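Local atomic coordinates of afamin (PDB entry 6FAK), a protein that carries hydrophobic molecules in body fluids, binding vitamin E and keeping lipidated Wnt proteins soluble and active. Residues A[218-222]-A[237-242]; A[202-206]-A[245-249]; A[229-235]-A[331-335]. All coordinates share one frame; numbering follows the deposited sequence.

Contact 1 (A[218-222]-A[237-242])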
ATOM      1  N   TYR A 218      -5.199  12.708   6.903  1.00 26.81           N
ATOM      2  CA  TYR A 218      -4.882  12.473   8.301  1.00 27.94           C
ATOM      3  C   TYR A 218      -5.958  13.082   9.193  1.00 27.03           C
ATOM      4  O   TYR A 218      -6.280  12.555  10.273  1.00 26.83           O
ATOM      5  CB  TYR A 218      -3.461  12.992   8.700  1.00 30.75           C
ATOM      6  CG  TYR A 218      -2.344  12.927   7.648  1.00 33.97           C
ATOM      7  CD1 TYR A 218      -2.057  11.733   6.966  1.00 34.28           C
ATOM      8  CD2 TYR A 218      -1.522  14.037   7.395  1.00 34.14           C
ATOM      9  CE1 TYR A 218      -1.034  11.687   6.000  1.00 34.64           C
ATOM     10  CE2 TYR A 218      -0.476  13.985   6.475  1.00 34.58           C
ATOM     11  CZ  TYR A 218      -0.238  12.812   5.757  1.00 35.55           C
ATOM     12  OH  TYR A 218       0.767  12.790   4.793  1.00 37.21           O
ATOM     13  N   ILE A 219      -6.516  14.217   8.784  1.00 25.83           N
ATOM     14  CA  ILE A 219      -7.621  14.801   9.558  1.00 25.74           C
ATOM     15  C   ILE A 219      -8.762  13.816   9.560  1.00 25.65           C
ATOM     16  O   ILE A 219      -9.368  13.537  10.620  1.00 25.76           O
ATOM     17  CB  ILE A 219      -8.104  16.170   9.014  1.00 25.73           C
ATOM     18  CG1 ILE A 219      -7.025  17.257   9.157  1.00 25.71           C
ATOM     19  CG2 ILE A 219      -9.388  16.603   9.757  1.00 25.99           C
ATOM     20  CD1 ILE A 219      -7.228  18.460   8.239  1.00 25.52           C
ATOM     21  N   ALA A 220      -9.073  13.272   8.381  1.00 25.23           N
ATOM     22  CA  ALA A 220     -10.224  12.365   8.299  1.00 25.46           C
ATOM     23  C   ALA A 220     -10.009  11.103   9.131  1.00 25.99           C
ATOM     24  O   ALA A 220     -10.880  10.754   9.865  1.00 26.42           O
ATOM     25  CB  ALA A 220     -10.583  12.012   6.864  1.00 25.03           C
ATOM     26  N   ILE A 221      -8.831  10.456   9.034  1.00 26.60           N
ATOM     27  CA  ILE A 221      -8.545   9.205   9.751  1.00 27.25           C
ATOM     28  C   ILE A 221      -8.482   9.424  11.264  1.00 28.34           C
ATOM     29  O   ILE A 221      -9.058   8.639  12.050  1.00 27.48           O
ATOM     30  CB  ILE A 221      -7.198   8.574   9.315  1.00 27.96           C
ATOM     31  CG1 ILE A 221      -7.290   8.022   7.887  1.00 28.18           C
ATOM     32  CG2 ILE A 221      -6.778   7.418  10.254  1.00 28.82           C
ATOM     33  CD1 ILE A 221      -5.924   7.728   7.268  1.00 29.21           C
ATOM     34  N   LEU A 222      -7.722  10.441  11.686  1.00 29.17           N
ATOM     35  CA  LEU A 222      -7.602  10.726  13.138  1.00 29.83           C
ATOM     36  C   LEU A 222      -8.937  11.145  13.817  1.00 29.28           C
ATOM     37  O   LEU A 222      -9.210  10.826  15.004  1.00 28.48           O
ATOM     38  CB  LEU A 222      -6.486  11.725  13.356  1.00 31.04           C
ATOM     39  CG  LEU A 222      -5.068  11.303  12.918  1.00 32.84           C
ATOM     40  CD1 LEU A 222      -4.084  12.438  12.988  1.00 34.62           C
ATOM     41  CD2 LEU A 222      -4.588  10.163  13.824  1.00 34.90           C
ATOM     42  N   LEU A 237      -1.732  17.257  16.280  1.00 30.00           N
ATOM     43  CA  LEU A 237      -1.377  15.870  16.005  1.00 30.57           C
ATOM     44  C   LEU A 237      -1.164  15.657  14.502  1.00 29.55           C
ATOM     45  O   LEU A 237      -0.228  14.973  14.100  1.00 28.81           O
ATOM     46  CB  LEU A 237      -2.448  14.933  16.545  1.00 31.01           C
ATOM     47  CG  LEU A 237      -2.276  13.432  16.451  1.00 32.73           C
ATOM     48  CD1 LEU A 237      -0.968  12.998  17.120  1.00 34.23           C
ATOM     49  CD2 LEU A 237      -3.475  12.720  17.045  1.00 33.02           C
ATOM     50  N   VAL A 238      -2.040  16.244  13.697  1.00 28.96           N
ATOM     51  CA  VAL A 238      -1.938  16.192  12.258  1.00 29.13           C
ATOM     52  C   VAL A 238      -0.603  16.754  11.768  1.00 29.56           C
ATOM     53  O   VAL A 238      -0.020  16.176  10.834  1.00 28.63           O
ATOM     54  CB  VAL A 238      -3.103  16.882  11.559  1.00 29.26           C
ATOM     55  CG1 VAL A 238      -2.810  17.167  10.073  1.00 29.50           C
ATOM     56  CG2 VAL A 238      -4.357  16.048  11.717  1.00 29.62           C
ATOM     57  N   GLU A 239      -0.124  17.844  12.373  1.00 30.29           N
ATOM     58  CA  GLU A 239       1.216  18.376  12.067  1.00 31.95           C
ATOM     59  C   GLU A 239       2.345  17.373  12.315  1.00 31.23           C
ATOM     60  O   GLU A 239       3.229  17.221  11.450  1.00 30.01           O
ATOM     61  CB  GLU A 239       1.503  19.685  12.835  1.00 35.95           C
ATOM     62  CG  GLU A 239       0.672  20.847  12.342  1.00 39.85           C
ATOM     63  CD  GLU A 239       1.399  21.675  11.305  1.00 44.01           C
ATOM     64  OE1 GLU A 239       2.187  21.119  10.497  1.00 44.50           O
ATOM     65  OE2 GLU A 239       1.207  22.908  11.308  1.00 49.70           O
ATOM     66  N   ASP A 240       2.283  16.666  13.445  1.00 30.56           N
ATOM     67  CA  ASP A 240       3.233  15.612  13.750  1.00 30.78           C
ATOM     68  C   ASP A 240       3.141  14.435  12.758  1.00 29.12           C
ATOM     69  O   ASP A 240       4.188  13.937  12.277  1.00 28.56           O
ATOM     70  CB  ASP A 240       3.080  15.101  15.184  1.00 32.92           C
ATOM     71  CG  ASP A 240       3.546  16.108  16.264  1.00 37.41           C
ATOM     72  OD1 ASP A 240       4.187  17.141  15.974  1.00 38.67           O
ATOM     73  OD2 ASP A 240       3.246  15.853  17.455  1.00 40.15           O
ATOM     74  N   VAL A 241       1.916  14.011  12.434  1.00 27.45           N
ATOM     75  CA  VAL A 241       1.724  12.955  11.477  1.00 27.04           C
ATOM     76  C   VAL A 241       2.245  13.326  10.082  1.00 27.18           C
ATOM     77  O   VAL A 241       2.908  12.484   9.446  1.00 26.78           O
ATOM     78  CB  VAL A 241       0.255  12.498  11.414  1.00 26.68           C
ATOM     79  CG1 VAL A 241       0.079  11.441  10.368  1.00 26.70           C
ATOM     80  CG2 VAL A 241      -0.176  11.908  12.733  1.00 26.93           C
ATOM     81  N   SER A 242       1.948  14.541   9.612  0.66 26.68           N
ATOM     82  CA  SER A 242       2.400  14.975   8.302  0.66 26.91           C
ATOM     83  C   SER A 242       3.948  14.986   8.197  0.66 27.49           C
ATOM     84  O   SER A 242       4.504  14.477   7.222  0.66 26.76           O
ATOM     85  CB  SER A 242       1.785  16.319   7.923  0.66 27.04           C
ATOM     86  OG  SER A 242       2.315  16.796   6.718  0.66 26.86           O
TER
HETATM   87  O   HOH W   1       2.978  14.819   4.879  1.00 36.41           O

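Contact 2 (A[202-206]-A[245-249])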
ATOM      1  N   VAL A 202      -0.387   6.569   0.544  1.00 24.56           N
ATOM      2  CA  VAL A 202      -0.190   7.892   1.095  1.00 24.71           C
ATOM      3  C   VAL A 202       1.058   8.580   0.479  1.00 24.57           C
ATOM      4  O   VAL A 202       1.013   9.776   0.105  1.00 24.57           O
ATOM      5  CB  VAL A 202      -0.083   7.838   2.614  1.00 24.94           C
ATOM      6  CG1 VAL A 202       0.254   9.212   3.198  1.00 25.40           C
ATOM      7  CG2 VAL A 202      -1.394   7.362   3.201  1.00 25.24           C
ATOM      8  N   CYS A 203       2.166   7.862   0.368  1.00 24.30           N
ATOM      9  CA  CYS A 203       3.381   8.455  -0.221  1.00 24.76           C
ATOM     10  C   CYS A 203       3.190   8.879  -1.685  1.00 25.14           C
ATOM     11  O   CYS A 203       3.653   9.936  -2.069  1.00 25.22           O
ATOM     12  CB  CYS A 203       4.616   7.559  -0.088  1.00 24.76           C
ATOM     13  SG  CYS A 203       5.010   7.207   1.649  1.00 25.11           S
ATOM     14  N   GLY A 204       2.516   8.032  -2.462  1.00 25.22           N
ATOM     15  CA  GLY A 204       2.191   8.335  -3.853  1.00 25.75           C
ATOM     16  C   GLY A 204       1.377   9.593  -3.944  1.00 25.70           C
ATOM     17  O   GLY A 204       1.634  10.444  -4.766  1.00 26.88           O
ATOM     18  N   ALA A 205       0.398   9.722  -3.082  1.00 25.83           N
ATOM     19  CA  ALA A 205      -0.463  10.916  -3.051  1.00 26.14           C
ATOM     20  C   ALA A 205       0.277  12.180  -2.666  1.00 26.73           C
ATOM     21  O   ALA A 205       0.054  13.279  -3.241  1.00 26.22           O
ATOM     22  CB  ALA A 205      -1.616  10.683  -2.132  1.00 26.30           C
ATOM     23  N   LEU A 206       1.195  12.030  -1.723  1.00 27.11           N
ATOM     24  CA  LEU A 206       2.018  13.125  -1.309  1.00 29.21           C
ATOM     25  C   LEU A 206       2.849  13.677  -2.467  1.00 29.36           C
ATOM     26  O   LEU A 206       2.898  14.849  -2.646  1.00 28.16           O
ATOM     27  CB  LEU A 206       2.919  12.689  -0.156  1.00 31.85           C
ATOM     28  CG  LEU A 206       3.646  13.697   0.686  1.00 38.78           C
ATOM     29  CD1 LEU A 206       2.676  14.720   1.274  1.00 37.47           C
ATOM     30  CD2 LEU A 206       4.379  12.953   1.799  1.00 45.28           C
ATOM     31  N   TYR A 245       5.054  11.320   7.928  1.00 30.00           N
ATOM     32  CA  TYR A 245       5.002  10.883   6.518  1.00 30.12           C
ATOM     33  C   TYR A 245       6.073  11.531   5.622  1.00 29.43           C
ATOM     34  O   TYR A 245       6.608  10.850   4.794  1.00 28.43           O
ATOM     35  CB  TYR A 245       3.622  11.067   5.877  1.00 30.55           C
ATOM     36  CG  TYR A 245       2.742   9.964   6.250  1.00 31.48           C
ATOM     37  CD1 TYR A 245       2.676   8.822   5.470  1.00 31.43           C
ATOM     38  CD2 TYR A 245       1.980  10.025   7.379  1.00 32.86           C
ATOM     39  CE1 TYR A 245       1.862   7.782   5.825  1.00 32.71           C
ATOM     40  CE2 TYR A 245       1.166   8.989   7.734  1.00 33.80           C
ATOM     41  CZ  TYR A 245       1.118   7.864   6.940  1.00 34.05           C
ATOM     42  OH  TYR A 245       0.355   6.802   7.318  1.00 38.10           O
ATOM     43  N   ASP A 246       6.395  12.810   5.808  1.00 29.63           N
ATOM     44  CA  ASP A 246       7.427  13.435   4.997  1.00 31.35           C
ATOM     45  C   ASP A 246       8.757  12.614   5.050  1.00 30.40           C
ATOM     46  O   ASP A 246       9.366  12.344   3.997  1.00 30.84           O
ATOM     47  CB  ASP A 246       7.689  14.918   5.360  1.00 33.51           C
ATOM     48  CG  ASP A 246       6.542  15.871   4.909  1.00 40.30           C
ATOM     49  OD1 ASP A 246       5.651  15.489   4.093  1.00 41.24           O
ATOM     50  OD2 ASP A 246       6.522  17.008   5.442  1.00 42.41           O
ATOM     51  N   GLY A 247       9.197  12.241   6.248  1.00 29.20           N
ATOM     52  CA  GLY A 247      10.480  11.532   6.415  1.00 28.84           C
ATOM     53  C   GLY A 247      10.354  10.072   5.995  1.00 27.99           C
ATOM     54  O   GLY A 247      11.258   9.505   5.382  1.00 27.77           O
ATOM     55  N   CYS A 248       9.246   9.447   6.383  1.00 26.86           N
ATOM     56  CA  CYS A 248       9.057   8.046   6.128  1.00 26.34           C
ATOM     57  C   CYS A 248       8.933   7.834   4.606  1.00 25.34           C
ATOM     58  O   CYS A 248       9.516   6.876   4.083  1.00 24.75           O
ATOM     59  CB  CYS A 248       7.850   7.509   6.888  1.00 26.58           C
ATOM     60  SG  CYS A 248       8.002   7.419   8.695  1.00 27.57           S
ATOM     61  N   CYS A 249       8.205   8.722   3.912  1.00 24.86           N
ATOM     62  CA  CYS A 249       8.045   8.625   2.449  1.00 24.77           C
ATOM     63  C   CYS A 249       9.366   8.828   1.699  1.00 24.94           C
ATOM     64  O   CYS A 249       9.602   8.185   0.658  1.00 24.46           O
ATOM     65  CB  CYS A 249       6.942   9.533   1.942  1.00 24.94           C
ATOM     66  SG  CYS A 249       5.269   9.030   2.475  1.00 25.09           S
TER

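Contact 3 (A[229-235]-A[331-335])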
ATOM      1  N   ILE A 229     -11.529  13.887  20.489  1.00 37.87           N
ATOM      2  CA  ILE A 229     -10.430  14.862  20.496  1.00 37.41           C
ATOM      3  C   ILE A 229     -10.907  16.284  20.209  1.00 37.00           C
ATOM      4  O   ILE A 229     -11.835  16.460  19.426  1.00 40.88           O
ATOM      5  CB  ILE A 229      -9.355  14.436  19.450  1.00 38.09           C
ATOM      6  CG1 ILE A 229      -8.029  15.163  19.653  1.00 36.83           C
ATOM      7  CG2 ILE A 229      -9.862  14.642  18.008  1.00 38.03           C
ATOM      8  CD1 ILE A 229      -6.970  14.634  18.689  1.00 37.50           C
ATOM      9  N   GLU A 230     -10.281  17.300  20.814  1.00 35.49           N
ATOM     10  CA  GLU A 230     -10.542  18.739  20.464  1.00 35.64           C
ATOM     11  C   GLU A 230      -9.850  19.143  19.192  1.00 33.02           C
ATOM     12  O   GLU A 230      -8.725  18.687  18.921  1.00 32.24           O
ATOM     13  CB  GLU A 230     -10.146  19.723  21.590  1.00 42.01           C
ATOM     14  CG  GLU A 230      -9.023  20.766  21.313  1.00 45.17           C
ATOM     15  CD  GLU A 230      -9.440  22.264  21.282  1.00 48.31           C
ATOM     16  OE1 GLU A 230     -10.052  22.753  20.259  1.00 40.17           O
ATOM     17  OE2 GLU A 230      -9.056  22.997  22.260  1.00 55.30           O
ATOM     18  N   PHE A 231     -10.471  20.067  18.451  1.00 31.03           N
ATOM     19  CA  PHE A 231      -9.958  20.484  17.148  1.00 29.53           C
ATOM     20  C   PHE A 231      -8.485  20.937  17.206  1.00 29.01           C
ATOM     21  O   PHE A 231      -7.663  20.489  16.424  1.00 27.66           O
ATOM     22  CB  PHE A 231     -10.876  21.528  16.517  1.00 28.72           C
ATOM     23  CG  PHE A 231     -10.452  21.956  15.137  1.00 28.06           C
ATOM     24  CD1 PHE A 231     -10.459  21.053  14.092  1.00 27.57           C
ATOM     25  CD2 PHE A 231     -10.060  23.256  14.880  1.00 27.93           C
ATOM     26  CE1 PHE A 231     -10.064  21.432  12.825  1.00 27.23           C
ATOM     27  CE2 PHE A 231      -9.678  23.642  13.611  1.00 27.53           C
ATOM     28  CZ  PHE A 231      -9.677  22.722  12.583  1.00 27.37           C
ATOM     29  N   LYS A 232      -8.156  21.819  18.136  1.00 29.43           N
ATOM     30  CA  LYS A 232      -6.802  22.319  18.242  1.00 29.89           C
ATOM     31  C   LYS A 232      -5.777  21.208  18.475  1.00 30.31           C
ATOM     32  O   LYS A 232      -4.697  21.227  17.881  1.00 29.73           O
ATOM     33  CB  LYS A 232      -6.697  23.416  19.316  1.00 30.69           C
ATOM     34  CG  LYS A 232      -7.268  24.707  18.837  1.00 31.18           C
ATOM     35  CD  LYS A 232      -7.199  25.816  19.900  1.00 32.78           C
ATOM     36  CE  LYS A 232      -5.800  26.251  20.380  1.00 33.54           C
ATOM     37  NZ  LYS A 232      -4.984  27.010  19.401  1.00 33.33           N
ATOM     38  N   GLU A 233      -6.096  20.252  19.355  1.00 30.89           N
ATOM     39  CA  GLU A 233      -5.226  19.115  19.633  1.00 32.26           C
ATOM     40  C   GLU A 233      -5.090  18.198  18.379  1.00 30.16           C
ATOM     41  O   GLU A 233      -4.005  17.756  18.092  1.00 29.33           O
ATOM     42  CB  GLU A 233      -5.746  18.295  20.806  1.00 35.49           C
ATOM     43  CG  GLU A 233      -4.768  17.278  21.335  1.00 44.46           C
ATOM     44  CD  GLU A 233      -3.487  17.926  21.868  1.00 55.12           C
ATOM     45  OE1 GLU A 233      -3.565  18.723  22.835  1.00 58.18           O
ATOM     46  OE2 GLU A 233      -2.401  17.642  21.313  1.00 61.87           O
ATOM     47  N   LEU A 234      -6.192  17.949  17.682  1.00 29.25           N
ATOM     48  CA  LEU A 234      -6.186  17.235  16.392  1.00 29.53           C
ATOM     49  C   LEU A 234      -5.265  17.905  15.352  1.00 28.54           C
ATOM     50  O   LEU A 234      -4.423  17.241  14.698  1.00 27.21           O
ATOM     51  CB  LEU A 234      -7.622  17.123  15.886  1.00 31.18           C
ATOM     52  CG  LEU A 234      -8.038  16.376  14.610  1.00 32.69           C
ATOM     53  CD1 LEU A 234      -7.822  17.176  13.388  1.00 34.17           C
ATOM     54  CD2 LEU A 234      -7.309  15.070  14.502  1.00 34.10           C
ATOM     55  N   ILE A 235      -5.386  19.217  15.199  1.00 28.45           N
ATOM     56  CA  ILE A 235      -4.517  19.930  14.256  1.00 29.22           C
ATOM     57  C   ILE A 235      -3.064  19.785  14.658  1.00 30.27           C
ATOM     58  O   ILE A 235      -2.227  19.496  13.824  1.00 30.30           O
ATOM     59  CB  ILE A 235      -4.908  21.412  14.035  1.00 29.53           C
ATOM     60  CG1 ILE A 235      -6.258  21.487  13.337  1.00 29.24           C
ATOM     61  CG2 ILE A 235      -3.839  22.178  13.267  1.00 29.65           C
ATOM     62  CD1 ILE A 235      -6.389  20.763  12.026  1.00 29.81           C
ATOM     63  N   ALA A 331     -10.655  22.178   7.060  1.00 24.40           N
ATOM     64  CA  ALA A 331     -10.143  21.243   8.085  1.00 24.84           C
ATOM     65  C   ALA A 331     -11.150  20.987   9.208  1.00 25.36           C
ATOM     66  O   ALA A 331     -11.359  19.840   9.615  1.00 24.93           O
ATOM     67  CB  ALA A 331      -8.810  21.739   8.671  1.00 24.95           C
ATOM     68  N   LYS A 332     -11.777  22.066   9.709  1.00 26.24           N
ATOM     69  CA  LYS A 332     -12.804  21.934  10.718  1.00 27.29           C
ATOM     70  C   LYS A 332     -14.041  21.166  10.205  1.00 26.22           C
ATOM     71  O   LYS A 332     -14.617  20.342  10.926  1.00 26.06           O
ATOM     72  CB  LYS A 332     -13.241  23.287  11.267  1.00 30.08           C
ATOM     73  CG  LYS A 332     -13.948  23.127  12.605  1.00 34.45           C
ATOM     74  CD  LYS A 332     -14.145  24.430  13.332  1.00 43.11           C
ATOM     75  CE  LYS A 332     -14.435  24.194  14.836  1.00 50.63           C
ATOM     76  NZ  LYS A 332     -15.217  22.965  15.171  1.00 50.29           N
ATOM     77  N   PHE A 333     -14.468  21.451   8.986  1.00 25.28           N
ATOM     78  CA  PHE A 333     -15.542  20.665   8.360  1.00 24.97           C
ATOM     79  C   PHE A 333     -15.166  19.170   8.286  1.00 24.93           C
ATOM     80  O   PHE A 333     -15.943  18.310   8.683  1.00 24.90           O
ATOM     81  CB  PHE A 333     -15.890  21.176   6.955  1.00 24.75           C
ATOM     82  CG  PHE A 333     -16.879  20.287   6.259  1.00 24.75           C
ATOM     83  CD1 PHE A 333     -18.221  20.319   6.609  1.00 24.77           C
ATOM     84  CD2 PHE A 333     -16.438  19.348   5.300  1.00 24.46           C
ATOM     85  CE1 PHE A 333     -19.123  19.462   5.987  1.00 24.87           C
ATOM     86  CE2 PHE A 333     -17.330  18.511   4.667  1.00 24.54           C
ATOM     87  CZ  PHE A 333     -18.671  18.551   5.003  1.00 24.79           C
ATOM     88  N   THR A 334     -13.942  18.894   7.868  1.00 24.69           N
ATOM     89  CA  THR A 334     -13.491  17.537   7.695  1.00 24.82           C
ATOM     90  C   THR A 334     -13.500  16.810   9.087  1.00 25.20           C
ATOM     91  O   THR A 334     -14.022  15.713   9.224  1.00 24.84           O
ATOM     92  CB  THR A 334     -12.102  17.484   7.028  1.00 24.47           C
ATOM     93  OG1 THR A 334     -12.082  18.208   5.772  1.00 24.28           O
ATOM     94  CG2 THR A 334     -11.692  16.024   6.846  1.00 24.57           C
ATOM     95  N   PHE A 335     -12.965  17.502  10.101  1.00 25.88           N
ATOM     96  CA  PHE A 335     -12.992  17.053  11.506  1.00 26.73           C
ATOM     97  C   PHE A 335     -14.413  16.712  11.972  1.00 27.49           C
ATOM     98  O   PHE A 335     -14.692  15.586  12.431  1.00 27.15           O
ATOM     99  CB  PHE A 335     -12.342  18.112  12.385  1.00 27.20           C
ATOM    100  CG  PHE A 335     -12.622  17.972  13.838  1.00 27.90           C
ATOM    101  CD1 PHE A 335     -12.077  16.915  14.567  1.00 28.42           C
ATOM    102  CD2 PHE A 335     -13.409  18.915  14.502  1.00 28.17           C
ATOM    103  CE1 PHE A 335     -12.321  16.824  15.947  1.00 29.39           C
ATOM    104  CE2 PHE A 335     -13.654  18.818  15.863  1.00 29.03           C
ATOM    105  CZ  PHE A 335     -13.117  17.770  16.593  1.00 29.29           C
TER

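Contact 1 (A[218-222]-A[237-242])
Within the region of the second albumin domain that forms its pocket for hydrophobic ligands, Tyr218 and Leu222 of helix 216-225 pack against Val238, Val241 and Ser242 of helix 231-250. The two short segments run more against than along each other, at 118°, with their axes 10.2 Å apart. Val241 puts its CG1 methyl over one face of the Tyr218 ring in a CH-pi contact, 4.2 Å from the ring centroid and displaced toward the rim on the CG and CD1 side. From the same helix, one residue on, Ser242 comes in obliquely, its CA 3.5 Å from Tyr218 CE2, while Val238 CG1 lies at the ring edge. The tyrosine reaches this place with an unusual first torsion: chi1 is -33°, well off the common staggered value, although CG still sits beside the backbone N. The phenol end is tied across the interface by one water, which lies 3.0 Å from Tyr218 OH and donates to Ser242 O at 2.8 Å. The same water also meets Ser242 OG, a less certain bond because that serine has two conformers.

In the largely helical albumin fold these two helices are neighbours in the second domain, and here apolar side chains fill the space between them. Leu222, one turn beyond Tyr218, adds the second set of contacts. Its CD1 touches both Val238 CG2, at 3.8 Å, and Val241 CG2, at 4.0 Å; Leu222 and Val241 meet tip to tip, whereas Val238 crosses at a slant. Leu237 closes on the same CD1 through its CG. Val238 CG2 is shared, since Ile219 CG1 approaches it to 3.9 Å, and beyond this pair Ile219 goes on to touch helix 326-339. Behind Val241 and Leu237 stands helix 253-268, with Val263, His266 and Ile267.

Contact 2 (A[202-206]-A[245-249])
Val202 lays its CG1 methyl against the CD1-CE1 side of the Tyr245 ring, approaching obliquely and very closely: CG1 is 3.3 Å from Tyr245 CD1. The two side chains cross at about a right angle. One residue along, the contact becomes covalent. Cys203 SG and Cys249 SG form a disulfide of 2.0 Å with a chi3 of -78°, a left-handed bridge, and each sulfur lies beside its own backbone N, which turns both CB-SG arms into the gap between the helices. The bridge brings the two CA atoms to 5.4 Å, while Cys249 SG also lies in the plane of the Tyr245 ring, at its edge. Leu206, a turn after Val202, sends CD2 to within 4.1 Å of Cys249 SG and 3.6 Å of Asp246 OD1.

Cys248, next to Cys249, is bonded to Cys256 instead, giving the adjacent half-cystines and paired disulfides characteristic of the albumin family. Segments 202-206 and 245-249, from helix 177-209 and helix 231-250, cross at 102°, their axes 10.2 Å apart, with Phe153 from a loop touching Cys203, Cys248 and Tyr245, and Thr211 of helix 211-214 touching Leu206 and Asp246.

Contact 3 (A[229-235]-A[331-335])
With CG opposite the backbone N in both Phe231 (chi1 -177°) and Phe335 (chi1 164°), the two phenyl rings swing into the gap between helix 231-250 and helix 326-339 and meet there. Their centroids are 5.5 Å apart and the planes are inclined at 48°, neither stacked nor edge-to-face; the closest approach is Phe231 CD1 to Phe335 CD2 at 3.7 Å.

Phe231, in the first turn of its helix, has a neighbour over each face. Lys332 lays its aliphatic chain over one, CG standing 4.2 Å from the centroid almost on the ring normal, and Ile235 CG1 covers the opposite face nearer the rim. The ring also reaches the backbone of the partner helix, CE1 lying 3.5 Å from Lys332 CA. Phe335 takes Phe231 CA over one face, offset toward the rim, while Leu234 runs alongside in the opposite direction, its CG 4.1 Å from Phe335 CD1. At the edge of the Phe335 ring stands Ile229 O, 3.4 Å from CZ and near the ring plane. Just beyond, Glu230 is the N-cap of helix 231-250: its OE1 accepts from Lys232 N at 3.0 Å, met from above the carboxylate plane.

Lys332 NZ forms a salt bridge with Glu336; it is far from the Phe231 ring, so any cation-pi attraction is weak at most. The contact therefore depends mainly on aromatic and aliphatic carbon surfaces, and the placing of Ile229 O at the ring edge is consistent with a mild attraction to the electropositive C-H rim.

In the fold
Helix 231-250 runs through all three contacts: its first turn, with the two residues before it, meets helix 326-339 in contact 3, its middle meets helix 216-225 in contact 1 and its end meets helix 177-209 in contact 2. The centres of contacts 1 and 3 are 9 Å apart and those of contacts 1 and 2 are 13 Å apart; both pairs touch, whereas contacts 2 and 3 stay about 12 Å apart at their nearest atoms. Along the chain contact 1 is nested within the loop closed by contact 2, and contact 3 crosses both. One helix thus joins early and late parts of the second albumin domain, whose residues 194-298 form the pocket for hydrophobic ligands.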